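Local coordinates for protein SAG family member (Sag19) (Eimeria tenella, PDB 6ZZB) that is a surface antigen of the SAG family, built on a CAP-like fold, whose molecular function is not known, at residues P44-T50 with S192-D198; D52-I57 with F136-I142; L126-H132 with G202-C208. All blocks are in the same frame, centred on the assembly; numbering follows the deposited sequence.

Interaction 1 of 3, residues P44-T50 with S192-D198; sequences PQADEKT and SCAATKD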
loop_
_atom_site.group_PDB
_atom_site.type_symbol
_atom_site.label_atom_id
_atom_site.label_comp_id
_atom_site.label_asym_id
_atom_site.label_seq_id
_atom_site.Cartn_x
_atom_site.Cartn_y
_atom_site.Cartn_z
ATOM N N PRO A 44 -7.244 1.147 -18.036
ATOM C CA PRO A 44 -8.250 1.073 -16.997
ATOM C C PRO A 44 -8.351 2.444 -16.322
ATOM O O PRO A 44 -7.440 3.246 -16.414
ATOM C CB PRO A 44 -7.705 0.033 -16.034
ATOM C CG PRO A 44 -6.215 0.139 -16.192
ATOM C CD PRO A 44 -6.017 0.429 -17.665
ATOM N N GLN A 45 -9.488 2.653 -15.698
ATOM C CA GLN A 45 -9.764 3.868 -14.915
ATOM C C GLN A 45 -9.752 3.522 -13.436
ATOM O O GLN A 45 -10.060 2.387 -13.071
ATOM C CB GLN A 45 -11.113 4.446 -15.319
ATOM C CG GLN A 45 -11.109 5.048 -16.720
ATOM C CD GLN A 45 -12.294 5.961 -16.908
ATOM O OE1 GLN A 45 -13.428 5.600 -16.607
ATOM N NE2 GLN A 45 -12.026 7.178 -17.349
ATOM N N ALA A 46 -9.393 4.487 -12.617
ATOM C CA ALA A 46 -9.347 4.294 -11.154
ATOM C C ALA A 46 -10.275 5.300 -10.481
ATOM O O ALA A 46 -10.400 6.408 -10.965
ATOM C CB ALA A 46 -7.936 4.431 -10.637
ATOM N N ASP A 47 -10.835 4.883 -9.363
ATOM C CA ASP A 47 -11.670 5.698 -8.448
ATOM C C ASP A 47 -10.873 5.915 -7.172
ATOM O O ASP A 47 -10.152 5.010 -6.728
ATOM C CB ASP A 47 -13.002 5.022 -8.101
ATOM C CG ASP A 47 -14.097 5.300 -9.112
ATOM O OD1 ASP A 47 -13.775 5.895 -10.168
ATOM O OD2 ASP A 47 -15.249 4.925 -8.828
ATOM N N GLU A 48 -11.066 7.066 -6.573
ATOM C CA GLU A 48 -10.532 7.372 -5.233
ATOM C C GLU A 48 -11.270 6.502 -4.214
ATOM O O GLU A 48 -12.472 6.274 -4.338
ATOM C CB GLU A 48 -10.749 8.874 -5.043
ATOM C CG GLU A 48 -10.279 9.436 -3.742
ATOM C CD GLU A 48 -11.375 9.662 -2.717
ATOM O OE1 GLU A 48 -12.382 8.932 -2.758
ATOM O OE2 GLU A 48 -11.223 10.603 -1.914
ATOM N N LYS A 49 -10.529 5.954 -3.258
ATOM C CA LYS A 49 -11.050 5.000 -2.271
ATOM C C LYS A 49 -10.672 5.392 -0.845
ATOM O O LYS A 49 -10.886 4.587 0.069
ATOM C CB LYS A 49 -10.531 3.593 -2.561
ATOM C CG LYS A 49 -10.955 2.978 -3.873
ATOM C CD LYS A 49 -12.441 2.857 -4.023
ATOM C CE LYS A 49 -12.837 1.904 -5.150
ATOM N NZ LYS A 49 -14.304 1.888 -5.356
ATOM N N THR A 50 -10.164 6.589 -0.591
ATOM C CA THR A 50 -9.654 6.934 0.738
ATOM C C THR A 50 -10.771 6.836 1.765
ATOM O O THR A 50 -10.583 6.232 2.826
ATOM C CB THR A 50 -9.020 8.311 0.766
ATOM O OG1 THR A 50 -8.060 8.350 -0.311
ATOM C CG2 THR A 50 -8.411 8.613 2.114
ATOM N N SER A 192 -3.723 8.362 0.879
ATOM C CA SER A 192 -4.620 8.469 -0.280
ATOM C C SER A 192 -4.715 7.107 -0.953
ATOM O O SER A 192 -3.666 6.588 -1.350
ATOM C CB SER A 192 -4.114 9.503 -1.234
ATOM O OG SER A 192 -4.988 9.589 -2.360
ATOM N N CYS A 193 -5.912 6.573 -1.078
ATOM C CA CYS A 193 -6.124 5.245 -1.681
ATOM C C CYS A 193 -6.913 5.382 -2.974
ATOM O O CYS A 193 -7.782 6.252 -3.092
ATOM C CB CYS A 193 -6.914 4.343 -0.755
ATOM S SG CYS A 193 -6.087 3.942 0.818
ATOM N N ALA A 194 -6.637 4.508 -3.929
ATOM C CA ALA A 194 -7.393 4.457 -5.178
ATOM C C ALA A 194 -7.338 3.050 -5.725
ATOM O O ALA A 194 -6.378 2.302 -5.424
ATOM C CB ALA A 194 -6.850 5.443 -6.181
ATOM N N ALA A 195 -8.313 2.666 -6.515
ATOM C CA ALA A 195 -8.312 1.325 -7.121
ATOM C C ALA A 195 -8.799 1.424 -8.547
ATOM O O ALA A 195 -9.738 2.200 -8.831
ATOM C CB ALA A 195 -9.184 0.380 -6.359
ATOM N N THR A 196 -8.207 0.641 -9.423
ATOM C CA THR A 196 -8.831 0.477 -10.749
ATOM C C THR A 196 -10.184 -0.206 -10.600
ATOM O O THR A 196 -10.392 -1.010 -9.692
ATOM C CB THR A 196 -7.905 -0.259 -11.711
ATOM O OG1 THR A 196 -7.666 -1.584 -11.263
ATOM C CG2 THR A 196 -6.596 0.474 -11.909
ATOM N N LYS A 197 -11.105 0.150 -11.502
ATOM C CA LYS A 197 -12.514 -0.260 -11.321
ATOM C C LYS A 197 -13.036 -1.070 -12.503
ATOM O O LYS A 197 -14.095 -1.677 -12.336
ATOM C CB LYS A 197 -13.401 0.968 -11.104
ATOM C CG LYS A 197 -13.492 1.936 -12.272
ATOM C CD LYS A 197 -14.393 3.137 -12.020
ATOM C CE LYS A 197 -14.160 4.217 -13.047
ATOM N NZ LYS A 197 -14.948 5.433 -12.754
ATOM N N ASP A 198 -12.337 -1.122 -13.631
ATOM C CA ASP A 198 -12.992 -1.574 -14.885
ATOM C C ASP A 198 -12.093 -2.524 -15.681
ATOM O O ASP A 198 -12.437 -2.805 -16.848
ATOM C CB ASP A 198 -13.449 -0.372 -15.699
ATOM C CG ASP A 198 -12.335 0.520 -16.184
ATOM O OD1 ASP A 198 -11.170 0.299 -15.740
ATOM O OD2 ASP A 198 -12.613 1.430 -16.989
HETATM O O HOH W 1 -7.111 10.967 -1.371
#

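Interaction 2 of 3, residues D52-I57 with F136-I142; sequences DCLAII and FNCNALI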
loop_
_atom_site.group_PDB
_atom_site.type_symbol
_atom_site.label_atom_id
_atom_site.label_comp_id
_atom_site.label_asym_id
_atom_site.label_seq_id
_atom_site.Cartn_x
_atom_site.Cartn_y
_atom_site.Cartn_z
ATOM N N ASP A 52 -13.383 5.008 1.666
ATOM C CA ASP A 52 -13.800 3.601 1.791
ATOM C C ASP A 52 -12.806 2.822 2.648
ATOM O O ASP A 52 -13.200 1.738 3.144
ATOM C CB ASP A 52 -13.936 2.952 0.421
ATOM C CG ASP A 52 -14.838 1.740 0.469
ATOM O OD1 ASP A 52 -15.961 1.870 1.014
ATOM O OD2 ASP A 52 -14.389 0.643 0.064
ATOM N N CYS A 53 -11.573 3.275 2.756
ATOM C CA CYS A 53 -10.468 2.499 3.378
ATOM C C CYS A 53 -10.044 3.074 4.729
ATOM O O CYS A 53 -9.377 2.351 5.492
ATOM C CB CYS A 53 -9.267 2.484 2.444
ATOM S SG CYS A 53 -9.549 1.655 0.859
ATOM N N LEU A 54 -10.313 4.349 5.049
ATOM C CA LEU A 54 -9.651 5.004 6.204
ATOM C C LEU A 54 -10.157 4.378 7.514
ATOM O O LEU A 54 -9.337 4.262 8.417
ATOM C CB LEU A 54 -9.899 6.513 6.130
ATOM C CG LEU A 54 -8.998 7.417 6.955
ATOM C CD1 LEU A 54 -7.531 7.111 6.758
ATOM C CD2 LEU A 54 -9.290 8.875 6.588
ATOM N N ALA A 55 -11.409 3.953 7.583
ATOM C CA ALA A 55 -11.960 3.338 8.817
ATOM C C ALA A 55 -11.168 2.078 9.161
ATOM O O ALA A 55 -10.762 1.947 10.332
ATOM C CB ALA A 55 -13.428 3.029 8.672
ATOM N N ILE A 56 -10.994 1.168 8.206
ATOM C CA ILE A 56 -10.273 -0.105 8.512
ATOM C C ILE A 56 -8.806 0.218 8.809
ATOM O O ILE A 56 -8.244 -0.365 9.756
ATOM C CB ILE A 56 -10.450 -1.172 7.418
ATOM C CG1 ILE A 56 -9.793 -2.497 7.832
ATOM C CG2 ILE A 56 -9.918 -0.748 6.062
ATOM C CD1 ILE A 56 -10.257 -3.026 9.154
ATOM N N ILE A 57 -8.169 1.127 8.085
ATOM C CA ILE A 57 -6.754 1.475 8.350
ATOM C C ILE A 57 -6.639 1.978 9.787
ATOM O O ILE A 57 -5.739 1.550 10.533
ATOM C CB ILE A 57 -6.222 2.485 7.319
ATOM C CG1 ILE A 57 -6.142 1.827 5.934
ATOM C CG2 ILE A 57 -4.888 3.023 7.768
ATOM C CD1 ILE A 57 -5.874 2.778 4.795
ATOM N N PHE A 136 -15.144 -4.731 -5.220
ATOM C CA PHE A 136 -14.141 -4.035 -4.363
ATOM C C PHE A 136 -14.692 -3.929 -2.946
ATOM O O PHE A 136 -15.797 -3.379 -2.771
ATOM C CB PHE A 136 -13.830 -2.622 -4.875
ATOM C CG PHE A 136 -12.869 -1.856 -4.008
ATOM C CD1 PHE A 136 -11.510 -2.102 -4.093
ATOM C CD2 PHE A 136 -13.288 -0.919 -3.082
ATOM C CE1 PHE A 136 -10.605 -1.448 -3.288
ATOM C CE2 PHE A 136 -12.391 -0.245 -2.288
ATOM C CZ PHE A 136 -11.038 -0.497 -2.396
ATOM N N ASN A 137 -13.948 -4.413 -1.936
ATOM C CA ASN A 137 -14.316 -4.306 -0.509
ATOM C C ASN A 137 -13.042 -3.916 0.248
ATOM O O ASN A 137 -12.214 -4.807 0.465
ATOM C CB ASN A 137 -14.928 -5.625 -0.042
ATOM C CG ASN A 137 -15.306 -5.660 1.420
ATOM O OD1 ASN A 137 -14.935 -4.794 2.210
ATOM N ND2 ASN A 137 -16.111 -6.657 1.771
ATOM N N CYS A 138 -12.857 -2.644 0.527
ATOM C CA CYS A 138 -11.565 -2.173 1.100
ATOM C C CYS A 138 -11.360 -2.848 2.458
ATOM O O CYS A 138 -10.233 -3.277 2.766
ATOM C CB CYS A 138 -11.433 -0.669 1.284
ATOM S SG CYS A 138 -9.669 -0.282 1.411
ATOM N N ASN A 139 -12.399 -2.951 3.283
ATOM C CA ASN A 139 -12.321 -3.615 4.607
ATOM C C ASN A 139 -11.792 -5.030 4.464
ATOM O O ASN A 139 -10.810 -5.383 5.181
ATOM C CB ASN A 139 -13.683 -3.690 5.280
ATOM C CG ASN A 139 -14.063 -2.332 5.796
ATOM O OD1 ASN A 139 -13.305 -1.387 5.625
ATOM N ND2 ASN A 139 -15.221 -2.233 6.415
ATOM N N ALA A 140 -12.359 -5.816 3.567
ATOM C CA ALA A 140 -11.944 -7.215 3.386
ATOM C C ALA A 140 -10.504 -7.246 2.852
ATOM O O ALA A 140 -9.711 -8.057 3.325
ATOM C CB ALA A 140 -12.874 -7.974 2.488
ATOM N N LEU A 141 -10.182 -6.448 1.840
ATOM C CA LEU A 141 -8.844 -6.505 1.225
ATOM C C LEU A 141 -7.785 -6.108 2.249
ATOM O O LEU A 141 -6.729 -6.816 2.325
ATOM C CB LEU A 141 -8.799 -5.560 0.039
ATOM C CG LEU A 141 -9.638 -6.004 -1.159
ATOM C CD1 LEU A 141 -9.665 -4.875 -2.185
ATOM C CD2 LEU A 141 -9.124 -7.283 -1.779
ATOM N N ILE A 142 -7.966 -5.013 2.972
ATOM C CA ILE A 142 -6.924 -4.541 3.909
ATOM C C ILE A 142 -6.884 -5.477 5.118
ATOM O O ILE A 142 -5.777 -5.793 5.574
ATOM C CB ILE A 142 -7.120 -3.061 4.238
ATOM C CG1 ILE A 142 -6.847 -2.225 2.982
ATOM C CG2 ILE A 142 -6.254 -2.661 5.410
ATOM C CD1 ILE A 142 -6.829 -0.730 3.205
HETATM O O HOH W 2 -12.779 1.288 5.906
HETATM O O HOH W 3 -14.709 -0.751 2.959
#

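Interaction 3 of 3, residues L126-H132 with G202-C208; sequences LVIPFPH and GHDVLFC. With SO4 (sulfate ion), chain C.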
loop_
_atom_site.group_PDB
_atom_site.type_symbol
_atom_site.label_atom_id
_atom_site.label_comp_id
_atom_site.label_asym_id
_atom_site.label_seq_id
_atom_site.Cartn_x
_atom_site.Cartn_y
_atom_site.Cartn_z
ATOM N N LEU A 126 0.881 0.784 0.068
ATOM C CA LEU A 126 0.114 -0.477 0.111
ATOM C C LEU A 126 -0.339 -0.829 -1.296
ATOM O O LEU A 126 -0.846 0.034 -2.023
ATOM C CB LEU A 126 -1.050 -0.337 1.090
ATOM C CG LEU A 126 -2.062 -1.477 1.127
ATOM C CD1 LEU A 126 -2.651 -1.591 2.527
ATOM C CD2 LEU A 126 -3.139 -1.278 0.058
ATOM N N VAL A 127 -0.146 -2.089 -1.664
ATOM C CA VAL A 127 -0.531 -2.601 -2.993
ATOM C C VAL A 127 -1.332 -3.870 -2.798
ATOM O O VAL A 127 -0.790 -4.830 -2.236
ATOM C CB VAL A 127 0.701 -2.857 -3.867
ATOM C CG1 VAL A 127 0.327 -3.377 -5.235
ATOM C CG2 VAL A 127 1.552 -1.622 -3.969
ATOM N N ILE A 128 -2.553 -3.928 -3.314
ATOM C CA ILE A 128 -3.363 -5.168 -3.268
ATOM C C ILE A 128 -4.013 -5.393 -4.621
ATOM O O ILE A 128 -4.955 -4.686 -4.985
ATOM C CB ILE A 128 -4.420 -5.135 -2.160
ATOM C CG1 ILE A 128 -3.817 -4.876 -0.788
ATOM C CG2 ILE A 128 -5.221 -6.420 -2.194
ATOM C CD1 ILE A 128 -4.828 -4.695 0.321
ATOM N N PRO A 129 -3.550 -6.388 -5.388
ATOM C CA PRO A 129 -4.285 -6.807 -6.578
ATOM C C PRO A 129 -5.534 -7.589 -6.173
ATOM O O PRO A 129 -5.544 -8.215 -5.120
ATOM C CB PRO A 129 -3.299 -7.710 -7.314
ATOM C CG PRO A 129 -1.962 -7.489 -6.642
ATOM C CD PRO A 129 -2.297 -7.133 -5.207
ATOM N N PHE A 130 -6.587 -7.481 -6.975
ATOM C CA PHE A 130 -7.829 -8.264 -6.743
ATOM C C PHE A 130 -8.412 -8.598 -8.103
ATOM O O PHE A 130 -8.196 -7.902 -9.078
ATOM C CB PHE A 130 -8.777 -7.536 -5.793
ATOM C CG PHE A 130 -9.231 -6.169 -6.235
ATOM C CD1 PHE A 130 -8.423 -5.055 -6.036
ATOM C CD2 PHE A 130 -10.490 -5.972 -6.795
ATOM C CE1 PHE A 130 -8.849 -3.785 -6.410
ATOM C CE2 PHE A 130 -10.920 -4.711 -7.164
ATOM C CZ PHE A 130 -10.097 -3.614 -6.994
ATOM N N PRO A 131 -9.084 -9.767 -8.247
ATOM C CA PRO A 131 -9.530 -10.196 -9.563
ATOM C C PRO A 131 -10.529 -9.217 -10.178
ATOM O O PRO A 131 -11.335 -8.613 -9.483
ATOM C CB PRO A 131 -10.219 -11.551 -9.319
ATOM C CG PRO A 131 -9.710 -11.997 -7.956
ATOM C CD PRO A 131 -9.449 -10.722 -7.183
ATOM N N HIS A 132 -10.466 -9.109 -11.497
ATOM C CA HIS A 132 -11.308 -8.188 -12.295
ATOM C C HIS A 132 -12.793 -8.482 -12.096
ATOM O O HIS A 132 -13.578 -7.562 -12.259
ATOM C CB HIS A 132 -10.961 -8.252 -13.777
ATOM C CG HIS A 132 -11.372 -9.532 -14.431
ATOM N ND1 HIS A 132 -10.620 -10.690 -14.334
ATOM C CD2 HIS A 132 -12.447 -9.827 -15.203
ATOM C CE1 HIS A 132 -11.226 -11.656 -15.019
ATOM N NE2 HIS A 132 -12.312 -11.135 -15.585
ATOM N N GLY A 202 -7.439 -10.006 -16.029
ATOM C CA GLY A 202 -6.345 -9.775 -15.071
ATOM C C GLY A 202 -6.859 -9.297 -13.723
ATOM O O GLY A 202 -7.973 -9.644 -13.283
ATOM N N HIS A 203 -6.011 -8.557 -13.001
ATOM C CA HIS A 203 -6.331 -8.063 -11.648
ATOM C C HIS A 203 -6.410 -6.545 -11.693
ATOM O O HIS A 203 -5.496 -5.884 -12.192
ATOM C CB HIS A 203 -5.285 -8.533 -10.637
ATOM C CG HIS A 203 -5.452 -9.958 -10.204
ATOM N ND1 HIS A 203 -5.367 -11.020 -11.080
ATOM C CD2 HIS A 203 -5.743 -10.469 -9.003
ATOM C CE1 HIS A 203 -5.561 -12.134 -10.404
ATOM N NE2 HIS A 203 -5.794 -11.837 -9.140
ATOM N N ASP A 204 -7.478 -6.020 -11.124
ATOM C CA ASP A 204 -7.495 -4.615 -10.667
ATOM C C ASP A 204 -6.454 -4.464 -9.552
ATOM O O ASP A 204 -6.029 -5.445 -8.929
ATOM C CB ASP A 204 -8.886 -4.202 -10.206
ATOM C CG ASP A 204 -9.882 -4.032 -11.329
ATOM O OD1 ASP A 204 -9.697 -3.145 -12.155
ATOM O OD2 ASP A 204 -10.875 -4.849 -11.350
ATOM N N VAL A 205 -6.108 -3.221 -9.281
ATOM C CA VAL A 205 -5.115 -2.891 -8.225
ATOM C C VAL A 205 -5.679 -1.807 -7.306
ATOM O O VAL A 205 -6.115 -0.759 -7.797
ATOM C CB VAL A 205 -3.776 -2.432 -8.815
ATOM C CG1 VAL A 205 -2.773 -2.031 -7.748
ATOM C CG2 VAL A 205 -3.181 -3.553 -9.669
ATOM N N LEU A 206 -5.585 -2.036 -6.004
ATOM C CA LEU A 206 -5.721 -1.015 -4.948
ATOM C C LEU A 206 -4.339 -0.537 -4.577
ATOM O O LEU A 206 -3.471 -1.375 -4.241
ATOM C CB LEU A 206 -6.429 -1.624 -3.747
ATOM C CG LEU A 206 -6.431 -0.778 -2.473
ATOM C CD1 LEU A 206 -7.224 0.497 -2.648
ATOM C CD2 LEU A 206 -6.999 -1.581 -1.329
ATOM N N PHE A 207 -4.147 0.771 -4.580
ATOM C CA PHE A 207 -2.898 1.407 -4.136
ATOM C C PHE A 207 -3.238 2.445 -3.096
ATOM O O PHE A 207 -4.090 3.301 -3.361
ATOM C CB PHE A 207 -2.170 2.051 -5.304
ATOM C CG PHE A 207 -0.880 2.711 -4.917
ATOM C CD1 PHE A 207 0.202 1.915 -4.587
ATOM C CD2 PHE A 207 -0.733 4.091 -4.879
ATOM C CE1 PHE A 207 1.406 2.498 -4.215
ATOM C CE2 PHE A 207 0.467 4.651 -4.462
ATOM C CZ PHE A 207 1.521 3.854 -4.157
ATOM N N CYS A 208 -2.556 2.416 -1.968
ATOM C CA CYS A 208 -2.657 3.484 -0.955
ATOM C C CYS A 208 -1.280 4.088 -0.742
ATOM O O CYS A 208 -0.331 3.367 -0.388
ATOM C CB CYS A 208 -3.191 2.961 0.360
ATOM S SG CYS A 208 -4.860 2.281 0.349
HETATM S S SO4 C . -3.715 -12.665 -13.903
HETATM O O1 SO4 C . -2.857 -11.718 -14.586
HETATM O O2 SO4 C . -2.952 -13.341 -12.877
HETATM O O3 SO4 C . -4.215 -13.631 -14.855
HETATM O O4 SO4 C . -4.831 -11.975 -13.298
#

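Interaction 1 of 3, residues P44-T50 with S192-D198
Backbone hydrogen bonds join Asp47 and Ala195 as an antiparallel hydrogen-bonded pair. Asp47 N donates to Ala195 O at 2.9 Å, and Ala195 N returns a bond to Asp47 O at 3.0 Å. Lys197 N continues the ladder to Gln45 O, and Lys49 N closes the other end on Cys193 O at 2.8 Å. Where Ala46 faces Thr196, the non-hydrogen-bonded pair draws close, CA to CA 3.9 Å. CA-H...O contacts from Ala46, Thr196 and Ala194 fill in between the N-H bonds.

Two aspartates add side-chain bonds. Asp198 OD1 takes Gln45 N at 2.9 Å, so the carboxylate extends the pairing past the end of the strand. On the face shared by Asp47 and Ala195, Lys197 NZ makes a salt bridge to Asp47 OD1 at 2.9 Å. Both donors come in on the syn side, tilted from the carboxylate plane. The lysine starts between its own backbone N and carbonyl carbon (chi1 64°). It then runs fully extended beside Gln45 and across Asp47.

Strand 46-48 lies at an edge of the mixed sheet, consistent with the central sheet of a CAP-like alpha-beta-alpha sandwich. Helix 97-105 covers the side of Ala46, Ala194 and Thr196, and strand 203-211 pairs with the far edge of 192-196.

A hydroxyl serves the junction with helix 50-61. Thr50 OG1 accepts Cys193 N at 2.9 Å and nearly straight, 169° at the hydrogen. A water joins the same OG1 to Ser192 OG. Lys49 holds the N-cap position.

Apolar packing comes from the chain of Lys49. It bends at chi2 (-59°), which lays CG and CE beside Ala195 CB. The carboxylate of Glu48 turns to Lys74 in a salt bridge.

Interaction 2 of 3, residues D52-I57 with F136-I142
Phe136 meets Asp52 and Cys53 with the edge of its ring. Asp52 OD2 lies near the ring plane, 3.2 Å from Phe136 CE2, with carboxylate and ring turned 42° apart. The partially positive C-H edge probably suits the acidic oxygen. Cys53 SG is also at the edge, 4.2 Å from Phe136 CZ, in a sulfur-aromatic contact. Over one face sits the backbone N of Cys138, offset toward the rim. Phe136 CG is anti to the backbone N (chi1 177°), which carries the ring back toward helix 50-61. Outside the pair, Phe130, Leu206, Lys49 and Ala195 also pack on this phenylalanine.

Beside the ring, Cys53 SG and Cys138 SG form a disulfide of 2.0 Å. Asp52 OD2 touches Cys138 CB.

Further along the helices, beyond the disulfide, Ile56 CG2 packs on Ile142 CB. Ile56 CB and CG2 also lie against Asn139 OD1, with CB 3.4 Å from it in the conformer given, one of two modelled. Ile142 CD1 reaches Ile57 CG1 at 3.8 Å and lies near Cys53 CB. Leu183 closes over Ile57 and Ile142 from helix 175-183.

No direct hydrogen bond crosses between the segments; the polar links run through water. One water donates to Asp52 O and accepts from Ile56 N at 2.9 Å. The helix is kinked here, so this water replaces a missing turn bond. Its further bond to Asn139 OD1 depends on the conformer and is less certain. A second water donates to Asp52 O and accepts from Asn139 N at 3.2 Å. Asn137 caps the second helix, its OD1 accepting Ala140 N.

The short helical segments cross at -46°, with axes 8.8 Å apart. This is a disulfide-linked pair of helix N-termini, consistent with one helical layer of the CAP-like sandwich.

Interaction 3 of 3, residues L126-H132 with G202-C208
Phe130 lays one face of its ring over Asp204. Asp204 CB stands 3.8 Å from the ring centroid, 21° off the normal, a CH-pi contact. A chi1 of 59° folds the ring back over the partner strand. Leu206 N lies at its edge. Leu206 runs alongside Ile128, pointing the same way, CD2 to CD1 4.1 Å, and meets Leu126 CD2 at a slant. Helices 138-155 and 175-183 cover this face.

On the other face, Val127 CG2 meets the edge of Phe207 at CD1, 3.8 Å away. Helix 97-105 covers Phe207 and Val205.

Leu126 with Cys208 and Ile128 with Leu206 exchange backbone bonds in both directions, and Phe130 N donates to Asp204 O.

At the Gly202 end, Pro131 CA sits over one face of His203, a second CH-pi contact. Gly202 O accepts from His132 N at 3.1 Å and, with the ring turned to it, also from His132 ND1 at 3.0 Å. A sulfate, probably from the crystallisation liquor, lies at the edge of His203; its ND1-O4 distance is too short to judge the bond.

The chemistry implies apolar faces around a buried Asp204, whose OD1 is satisfied by Thr196 and Cys199 N, and a polar end where one carbonyl takes two donors.

Interactions 1 and 3 share one sheet, since strands 190-196 and 203-211 are neighbours; their centres lie about 9 Å apart. The Cys193 SG-Cys208 SG disulfide (2.1 Å) joins them, and Thr196 OG1 probably bonds Asp204 OD1 at 2.7 Å. Interaction 2 lies against both. Phe136 is the common piece: its CD2 touches Lys49 CE at 3.5 Å, and its CD1 touches Phe130 CZ at 3.6 Å. Cys193 SG packs on Cys53 CB at 3.9 Å, which brings two disulfides together. Helices 50-61 and 138-155 thus pack on the sheet strands through Phe136 and these disulfides. The sulfate marks the His203 end of interaction 3; no catalytic or ligand site is assigned here.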